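PDB 1L8W: VlsE1 from Borreliella burgdorferi, which is a variable surface antigen of the Lyme disease spirochaete, probably a lipoprotein of the outer membrane that helps it evade the host immune response. Local coordinates for residues A110-L121 with I320-V331; E185-L193 with A207-V215. All coordinates share one frame; numbering follows the deposited sequence.

Contact 1 (A110-L121 with I320-V331)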
loop_
_atom_site.group_PDB
_atom_site.type_symbol
_atom_site.label_atom_id
_atom_site.label_comp_id
_atom_site.label_asym_id
_atom_site.label_seq_id
_atom_site.Cartn_x
_atom_site.Cartn_y
_atom_site.Cartn_z
ATOM N N ALA A 110 -27.267 14.033 -12.951
ATOM C CA ALA A 110 -26.593 12.798 -12.583
ATOM C C ALA A 110 -25.260 12.688 -13.313
ATOM O O ALA A 110 -24.353 12.000 -12.859
ATOM C CB ALA A 110 -27.472 11.609 -12.920
ATOM N N ILE A 111 -25.146 13.370 -14.446
ATOM C CA ILE A 111 -23.919 13.342 -15.228
ATOM C C ILE A 111 -22.881 14.249 -14.562
ATOM O O ILE A 111 -21.692 13.929 -14.529
ATOM C CB ILE A 111 -24.179 13.818 -16.691
ATOM C CG1 ILE A 111 -23.164 13.186 -17.647
ATOM C CG2 ILE A 111 -24.065 15.338 -16.790
ATOM C CD1 ILE A 111 -21.748 13.697 -17.498
ATOM N N LYS A 112 -23.339 15.376 -14.026
ATOM C CA LYS A 112 -22.455 16.327 -13.366
ATOM C C LYS A 112 -21.836 15.699 -12.122
ATOM O O LYS A 112 -20.631 15.796 -11.900
ATOM C CB LYS A 112 -23.235 17.583 -12.974
ATOM C CG LYS A 112 -22.378 18.709 -12.417
ATOM C CD LYS A 112 -23.242 19.868 -11.943
ATOM C CE LYS A 112 -22.398 21.050 -11.496
ATOM N NZ LYS A 112 -21.540 21.561 -12.604
ATOM N N GLU A 113 -22.674 15.055 -11.315
ATOM C CA GLU A 113 -22.219 14.413 -10.087
ATOM C C GLU A 113 -21.227 13.277 -10.348
ATOM O O GLU A 113 -20.224 13.146 -9.646
ATOM C CB GLU A 113 -23.422 13.882 -9.301
ATOM C CG GLU A 113 -24.372 13.032 -10.122
ATOM C CD GLU A 113 -25.462 12.388 -9.280
ATOM O OE1 GLU A 113 -26.173 13.124 -8.563
ATOM O OE2 GLU A 113 -25.607 11.145 -9.339
ATOM N N VAL A 114 -21.513 12.458 -11.352
ATOM C CA VAL A 114 -20.644 11.346 -11.701
ATOM C C VAL A 114 -19.342 11.894 -12.275
ATOM O O VAL A 114 -18.264 11.339 -12.047
ATOM C CB VAL A 114 -21.326 10.421 -12.734
ATOM C CG1 VAL A 114 -20.373 9.333 -13.186
ATOM C CG2 VAL A 114 -22.563 9.803 -12.120
ATOM N N SER A 115 -19.449 12.994 -13.014
ATOM C CA SER A 115 -18.285 13.629 -13.618
ATOM C C SER A 115 -17.364 14.171 -12.528
ATOM O O SER A 115 -16.146 14.028 -12.605
ATOM C CB SER A 115 -18.729 14.771 -14.541
ATOM O OG SER A 115 -17.613 15.449 -15.102
ATOM N N GLU A 116 -17.957 14.787 -11.512
ATOM C CA GLU A 116 -17.192 15.358 -10.409
ATOM C C GLU A 116 -16.494 14.228 -9.664
ATOM O O GLU A 116 -15.354 14.370 -9.212
ATOM C CB GLU A 116 -18.126 16.105 -9.455
ATOM C CG GLU A 116 -17.530 17.359 -8.825
ATOM C CD GLU A 116 -18.116 18.642 -9.410
ATOM O OE1 GLU A 116 -19.359 18.767 -9.436
ATOM O OE2 GLU A 116 -17.337 19.525 -9.835
ATOM N N LEU A 117 -17.202 13.109 -9.539
ATOM C CA LEU A 117 -16.687 11.925 -8.868
ATOM C C LEU A 117 -15.446 11.486 -9.642
ATOM O O LEU A 117 -14.368 11.330 -9.065
ATOM C CB LEU A 117 -17.760 10.822 -8.876
ATOM C CG LEU A 117 -17.650 9.532 -8.047
ATOM C CD1 LEU A 117 -17.610 8.341 -8.979
ATOM C CD2 LEU A 117 -16.433 9.560 -7.130
ATOM N N LEU A 118 -15.598 11.312 -10.953
ATOM C CA LEU A 118 -14.479 10.911 -11.800
ATOM C C LEU A 118 -13.293 11.861 -11.635
ATOM O O LEU A 118 -12.147 11.420 -11.569
ATOM C CB LEU A 118 -14.916 10.860 -13.266
ATOM C CG LEU A 118 -15.875 9.716 -13.611
ATOM C CD1 LEU A 118 -16.514 9.954 -14.971
ATOM C CD2 LEU A 118 -15.122 8.393 -13.589
ATOM N N ASP A 119 -13.571 13.162 -11.565
ATOM C CA ASP A 119 -12.520 14.170 -11.386
ATOM C C ASP A 119 -11.742 13.967 -10.096
ATOM O O ASP A 119 -10.516 14.054 -10.081
ATOM C CB ASP A 119 -13.109 15.584 -11.367
ATOM C CG ASP A 119 -13.322 16.146 -12.751
ATOM O OD1 ASP A 119 -12.681 15.637 -13.699
ATOM O OD2 ASP A 119 -14.113 17.106 -12.889
ATOM N N LYS A 120 -12.467 13.712 -9.013
ATOM C CA LYS A 120 -11.861 13.502 -7.706
ATOM C C LYS A 120 -10.945 12.281 -7.691
ATOM O O LYS A 120 -9.879 12.297 -7.076
ATOM C CB LYS A 120 -12.956 13.338 -6.647
ATOM C CG LYS A 120 -13.852 14.567 -6.504
ATOM C CD LYS A 120 -14.890 14.407 -5.403
ATOM C CE LYS A 120 -15.716 15.678 -5.267
ATOM N NZ LYS A 120 -16.819 15.524 -4.288
ATOM N N LEU A 121 -11.374 11.228 -8.374
ATOM C CA LEU A 121 -10.610 9.997 -8.440
ATOM C C LEU A 121 -9.310 10.220 -9.216
ATOM O O LEU A 121 -8.233 9.843 -8.756
ATOM C CB LEU A 121 -11.454 8.895 -9.098
ATOM C CG LEU A 121 -12.701 8.401 -8.348
ATOM C CD1 LEU A 121 -13.541 7.502 -9.255
ATOM C CD2 LEU A 121 -12.288 7.648 -7.098
ATOM N N ILE A 320 -12.686 1.485 -6.606
ATOM C CA ILE A 320 -12.902 2.398 -7.721
ATOM C C ILE A 320 -13.928 1.824 -8.687
ATOM O O ILE A 320 -14.855 2.520 -9.111
ATOM C CB ILE A 320 -11.569 2.673 -8.458
ATOM C CG1 ILE A 320 -10.667 3.528 -7.565
ATOM C CG2 ILE A 320 -11.829 3.353 -9.799
ATOM C CD1 ILE A 320 -9.286 3.754 -8.116
ATOM N N GLY A 321 -13.770 0.548 -9.022
ATOM C CA GLY A 321 -14.690 -0.103 -9.941
ATOM C C GLY A 321 -16.146 0.016 -9.521
ATOM O O GLY A 321 -17.030 0.205 -10.360
ATOM N N ASP A 322 -16.402 -0.096 -8.220
ATOM C CA ASP A 322 -17.762 0.015 -7.718
ATOM C C ASP A 322 -18.232 1.461 -7.675
ATOM O O ASP A 322 -19.370 1.755 -8.024
ATOM C CB ASP A 322 -17.878 -0.599 -6.322
ATOM C CG ASP A 322 -17.684 -2.104 -6.329
ATOM O OD1 ASP A 322 -18.156 -2.776 -7.273
ATOM O OD2 ASP A 322 -17.068 -2.618 -5.374
ATOM N N ALA A 323 -17.362 2.366 -7.241
ATOM C CA ALA A 323 -17.721 3.782 -7.171
ATOM C C ALA A 323 -18.234 4.267 -8.528
ATOM O O ALA A 323 -19.250 4.960 -8.614
ATOM C CB ALA A 323 -16.515 4.609 -6.742
ATOM N N VAL A 324 -17.524 3.885 -9.582
ATOM C CA VAL A 324 -17.875 4.270 -10.945
ATOM C C VAL A 324 -19.158 3.599 -11.415
ATOM O O VAL A 324 -20.043 4.257 -11.964
ATOM C CB VAL A 324 -16.721 3.918 -11.930
ATOM C CG1 VAL A 324 -17.161 4.133 -13.368
ATOM C CG2 VAL A 324 -15.510 4.779 -11.629
ATOM N N SER A 325 -19.259 2.292 -11.199
ATOM C CA SER A 325 -20.440 1.540 -11.616
ATOM C C SER A 325 -21.730 2.119 -11.032
ATOM O O SER A 325 -22.685 2.381 -11.763
ATOM C CB SER A 325 -20.303 0.075 -11.203
ATOM O OG SER A 325 -20.178 -0.035 -9.796
ATOM N N SER A 326 -21.753 2.319 -9.717
ATOM C CA SER A 326 -22.929 2.867 -9.054
ATOM C C SER A 326 -23.208 4.283 -9.548
ATOM O O SER A 326 -24.346 4.748 -9.511
ATOM C CB SER A 326 -22.742 2.871 -7.529
ATOM O OG SER A 326 -21.758 3.805 -7.120
ATOM N N GLY A 327 -22.163 4.965 -10.007
ATOM C CA GLY A 327 -22.337 6.310 -10.516
ATOM C C GLY A 327 -22.971 6.248 -11.893
ATOM O O GLY A 327 -23.906 6.988 -12.196
ATOM N N LEU A 328 -22.459 5.354 -12.731
ATOM C CA LEU A 328 -22.986 5.194 -14.076
ATOM C C LEU A 328 -24.381 4.589 -14.023
ATOM O O LEU A 328 -25.208 4.836 -14.898
ATOM C CB LEU A 328 -22.061 4.307 -14.913
ATOM C CG LEU A 328 -20.683 4.889 -15.240
ATOM C CD1 LEU A 328 -19.914 3.929 -16.134
ATOM C CD2 LEU A 328 -20.854 6.231 -15.931
ATOM N N ARG A 329 -24.636 3.791 -12.991
ATOM C CA ARG A 329 -25.941 3.163 -12.815
ATOM C C ARG A 329 -26.936 4.228 -12.382
ATOM O O ARG A 329 -28.100 4.202 -12.770
ATOM C CB ARG A 329 -25.876 2.083 -11.743
ATOM C CG ARG A 329 -27.211 1.419 -11.477
ATOM C CD ARG A 329 -27.184 0.599 -10.204
ATOM N NE ARG A 329 -28.480 -0.015 -9.938
ATOM C CZ ARG A 329 -29.612 0.666 -9.784
ATOM N NH1 ARG A 329 -29.609 1.992 -9.868
ATOM N NH2 ARG A 329 -30.749 0.023 -9.550
ATOM N N LYS A 330 -26.451 5.160 -11.568
ATOM C CA LYS A 330 -27.254 6.259 -11.049
ATOM C C LYS A 330 -27.826 7.076 -12.204
ATOM O O LYS A 330 -29.005 7.428 -12.196
ATOM C CB LYS A 330 -26.385 7.146 -10.154
ATOM C CG LYS A 330 -27.144 8.007 -9.160
ATOM C CD LYS A 330 -27.936 9.109 -9.834
ATOM C CE LYS A 330 -28.639 9.983 -8.804
ATOM N NZ LYS A 330 -29.611 9.215 -7.974
ATOM N N VAL A 331 -26.991 7.385 -13.192
ATOM C CA VAL A 331 -27.455 8.146 -14.345
ATOM C C VAL A 331 -28.347 7.237 -15.189
ATOM O O VAL A 331 -29.259 7.701 -15.871
ATOM C CB VAL A 331 -26.278 8.652 -15.221
ATOM C CG1 VAL A 331 -25.342 9.518 -14.394
ATOM C CG2 VAL A 331 -25.524 7.478 -15.812
#
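Val114 and Gly327 bring together two antiparallel helices, 106-131 and 294-333, in a helical bundle near the C-terminal end of the elongated, mostly helical fold; the axes of the two segments run at 167° and approach to 9.1 Å. The backbones are nearest at one end, where the CA atoms of Ala110 and Val331 are 5.0 Å apart, and diverge to 8.0 Å between the CA atoms of Leu121 and Ile320. Ala110 and Gly327 allow the close approach at this end. Gly327 presents bare backbone to Val114, whose CG2 rests 3.1 Å from the Gly327 O, while Val114 CG1 turns to CD2 of Leu328, the two side chains crossing at about a right angle. One turn further along 320-331, CG1 of Val331 sits over Ala110, 3.3 Å from Ala110 CB, closer than usual for carbons and a sign of tight packing. Where the helices part, leucines span the gap: Leu118 CD2 and Leu121 CD1 meet the same methyl, Val324 CG2, each at 4.1 Å, and Leu117 lays CD1 against the backbone carbonyl of Ala323. Helix 59-80 adds Leu80 beside Val114 and Leu73 beside Leu121, and helix 153-170 covers Ile320 and Ala323 with Ile166 and Ala170. At the exposed flank, Glu113 holds CG between its backbone N and carbonyl carbon (chi1 51°), and its extended chain crosses that of Lys330. The carboxylate meets the aliphatic part of the lysine rather than its ammonium group: Glu113 OE2 is 3.1 Å from Lys330 CD but 4.6 Å from Lys330 NZ.

Contact 2 (E185-L193 with A207-V215)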
loop_
_atom_site.group_PDB
_atom_site.type_symbol
_atom_site.label_atom_id
_atom_site.label_comp_id
_atom_site.label_asym_id
_atom_site.label_seq_id
_atom_site.Cartn_x
_atom_site.Cartn_y
_atom_site.Cartn_z
ATOM N N GLU A 185 -0.393 -10.106 18.608
ATOM C CA GLU A 185 0.961 -9.642 18.337
ATOM C C GLU A 185 1.879 -10.759 17.849
ATOM O O GLU A 185 3.103 -10.649 17.933
ATOM C CB GLU A 185 1.547 -9.009 19.606
ATOM C CG GLU A 185 1.804 -10.010 20.730
ATOM C CD GLU A 185 2.128 -9.349 22.058
ATOM O OE1 GLU A 185 3.157 -8.646 22.153
ATOM O OE2 GLU A 185 1.345 -9.540 23.012
ATOM N N ASN A 186 1.289 -11.830 17.329
ATOM C CA ASN A 186 2.064 -12.968 16.838
ATOM C C ASN A 186 3.136 -12.599 15.810
ATOM O O ASN A 186 4.186 -13.235 15.752
ATOM C CB ASN A 186 1.130 -14.021 16.221
ATOM C CG ASN A 186 0.117 -14.559 17.211
ATOM O OD1 ASN A 186 0.479 -15.103 18.254
ATOM N ND2 ASN A 186 -1.165 -14.414 16.885
ATOM N N ASN A 187 2.882 -11.577 15.001
ATOM C CA ASN A 187 3.846 -11.208 13.968
ATOM C C ASN A 187 4.651 -9.931 14.194
ATOM O O ASN A 187 5.317 -9.444 13.284
ATOM C CB ASN A 187 3.139 -11.160 12.613
ATOM C CG ASN A 187 2.547 -12.511 12.219
ATOM O OD1 ASN A 187 3.272 -13.494 12.065
ATOM N ND2 ASN A 187 1.227 -12.565 12.065
ATOM N N LYS A 188 4.611 -9.407 15.413
ATOM C CA LYS A 188 5.349 -8.196 15.742
ATOM C C LYS A 188 6.816 -8.311 15.343
ATOM O O LYS A 188 7.488 -7.303 15.123
ATOM C CB LYS A 188 5.225 -7.895 17.243
ATOM C CG LYS A 188 5.620 -9.037 18.179
ATOM C CD LYS A 188 5.381 -8.628 19.637
ATOM C CE LYS A 188 5.480 -9.811 20.611
ATOM N NZ LYS A 188 6.881 -10.289 20.832
ATOM N N GLY A 189 7.304 -9.545 15.241
ATOM C CA GLY A 189 8.681 -9.776 14.851
ATOM C C GLY A 189 8.996 -9.320 13.433
ATOM O O GLY A 189 10.157 -9.283 13.030
ATOM N N ALA A 190 7.971 -8.970 12.668
ATOM C CA ALA A 190 8.181 -8.507 11.298
ATOM C C ALA A 190 8.952 -7.183 11.293
ATOM O O ALA A 190 9.551 -6.809 10.291
ATOM C CB ALA A 190 6.841 -8.343 10.591
ATOM N N GLY A 191 8.953 -6.498 12.436
ATOM C CA GLY A 191 9.651 -5.228 12.558
ATOM C C GLY A 191 11.151 -5.298 12.342
ATOM O O GLY A 191 11.768 -4.302 11.962
ATOM N N LYS A 192 11.744 -6.466 12.572
ATOM C CA LYS A 192 13.187 -6.634 12.413
ATOM C C LYS A 192 13.655 -6.345 10.994
ATOM O O LYS A 192 14.831 -6.054 10.765
ATOM C CB LYS A 192 13.601 -8.057 12.802
ATOM C CG LYS A 192 13.190 -8.450 14.211
ATOM C CD LYS A 192 13.611 -9.869 14.552
ATOM C CE LYS A 192 13.347 -10.150 16.029
ATOM N NZ LYS A 192 13.833 -11.497 16.414
ATOM N N LEU A 193 12.733 -6.440 10.046
ATOM C CA LEU A 193 13.034 -6.205 8.641
ATOM C C LEU A 193 13.128 -4.719 8.345
ATOM O O LEU A 193 13.666 -4.320 7.313
ATOM C CB LEU A 193 11.948 -6.838 7.763
ATOM C CG LEU A 193 11.723 -8.331 8.023
ATOM C CD1 LEU A 193 10.696 -8.858 7.061
ATOM C CD2 LEU A 193 13.025 -9.097 7.876
ATOM N N ALA A 207 11.665 -13.799 10.997
ATOM C CA ALA A 207 11.008 -12.499 10.949
ATOM C C ALA A 207 10.314 -12.303 9.601
ATOM O O ALA A 207 9.268 -11.656 9.527
ATOM C CB ALA A 207 12.017 -11.392 11.187
ATOM N N ALA A 208 10.903 -12.863 8.543
ATOM C CA ALA A 208 10.337 -12.766 7.200
ATOM C C ALA A 208 9.063 -13.588 7.141
ATOM O O ALA A 208 8.150 -13.271 6.381
ATOM C CB ALA A 208 11.332 -13.275 6.157
ATOM N N SER A 209 9.013 -14.653 7.938
ATOM C CA SER A 209 7.836 -15.510 7.988
ATOM C C SER A 209 6.728 -14.748 8.717
ATOM O O SER A 209 5.547 -14.854 8.372
ATOM C CB SER A 209 8.169 -16.816 8.717
ATOM O OG SER A 209 7.139 -17.780 8.584
ATOM N N LYS A 210 7.125 -13.967 9.716
ATOM C CA LYS A 210 6.197 -13.158 10.498
ATOM C C LYS A 210 5.546 -12.114 9.599
ATOM O O LYS A 210 4.334 -11.882 9.673
ATOM C CB LYS A 210 6.941 -12.461 11.642
ATOM C CG LYS A 210 7.572 -13.422 12.668
ATOM C CD LYS A 210 6.534 -14.398 13.211
ATOM C CE LYS A 210 7.104 -15.296 14.307
ATOM N NZ LYS A 210 7.310 -14.559 15.589
ATOM N N ALA A 211 6.359 -11.498 8.740
ATOM C CA ALA A 211 5.875 -10.476 7.811
ATOM C C ALA A 211 4.895 -11.081 6.824
ATOM O O ALA A 211 3.871 -10.475 6.511
ATOM C CB ALA A 211 7.049 -9.838 7.062
ATOM N N ALA A 212 5.208 -12.272 6.319
ATOM C CA ALA A 212 4.297 -12.917 5.391
ATOM C C ALA A 212 3.011 -13.357 6.119
ATOM O O ALA A 212 1.916 -13.255 5.572
ATOM C CB ALA A 212 4.975 -14.110 4.742
ATOM N N GLY A 213 3.148 -13.834 7.357
ATOM C CA GLY A 213 1.990 -14.274 8.124
ATOM C C GLY A 213 1.026 -13.137 8.384
ATOM O O GLY A 213 -0.186 -13.290 8.242
ATOM N N ALA A 214 1.574 -11.982 8.759
ATOM C CA ALA A 214 0.786 -10.790 9.027
ATOM C C ALA A 214 -0.020 -10.419 7.782
ATOM O O ALA A 214 -1.208 -10.088 7.867
ATOM C CB ALA A 214 1.717 -9.632 9.428
ATOM N N VAL A 215 0.634 -10.474 6.626
ATOM C CA VAL A 215 -0.011 -10.160 5.357
ATOM C C VAL A 215 -1.058 -11.220 4.995
ATOM O O VAL A 215 -2.109 -10.899 4.436
ATOM C CB VAL A 215 1.039 -10.067 4.210
ATOM C CG1 VAL A 215 0.348 -9.992 2.841
ATOM C CG2 VAL A 215 1.923 -8.859 4.423
#
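The side-chain amide of Asn187 lies with one face flat over a turn of helix 205-216, above the backbone hydrogen bond from Ala214 N to Lys210 O. Lys210 O lies under the CB-CG-OD1 side of the amide, 3.2 Å from Asn187 CG, and Ala214 N lies under the ND2 end. The Asn186-Asn187 peptide backs the other face, and beside OD1 passes CD of Lys210. With CG anti to its carbonyl carbon (chi1 -61°), Asn187 also sets CB against Ala214 CB. Its nitrogen is engaged elsewhere: ND2 hydrogen-bonds Asp269, which holds the amide in this rotation.

The chain then winds into a 3-10 segment, from 188 through 193 and beyond, that packs along the same helix. Gly189 passes by Lys210 CB, and Gly189 O is 3.4 Å from Ala207 CB; Ala190 seats CB 3.6 Å from Ala211 CA. Leu193 pushes CD1 to 3.8 Å from Ala211 CB, and Ile301 of helix 294-333 and Ile272 and Ile276 of helix 269-281 close in around these residues. Bent at chi2 and chi4, Lys210 curls back so that NZ makes a weak bond of 3.4 Å to Asn186 O.

Asn187 OD1 and Lys210 O, 3.1 Å apart, are both acceptors, so their approach probably contributes no attraction. The join rests on van der Waals packing, of the amide face and the lysine's aliphatic chain as much as of the alanines and Leu193, with the Asp269 bond orienting the asparagine.

How the contacts relate
Contacts 1 and 2 lie on opposite sides of the chain's centre, their own centres 39 Å apart, and contact 2 is nested within the long stretch of chain that contact 1 closes. Helix 294-333 links them: its C-terminal part is one partner of 110-121, while Ala297, Ala300 and Ile301 near its start press on 185-193 and 207-215. Both are partly buried, but contact 2 is nearer the centre and has more buried residues. Contact 1 joins two long helices through branched aliphatic side chains, with a glutamate and lysine at its exposed flank whose charged ends stay apart; contact 2 fits a turn and 3-10 segment to a short helix through alanines, glycine, a leucine, a lysine chain and a flat amide.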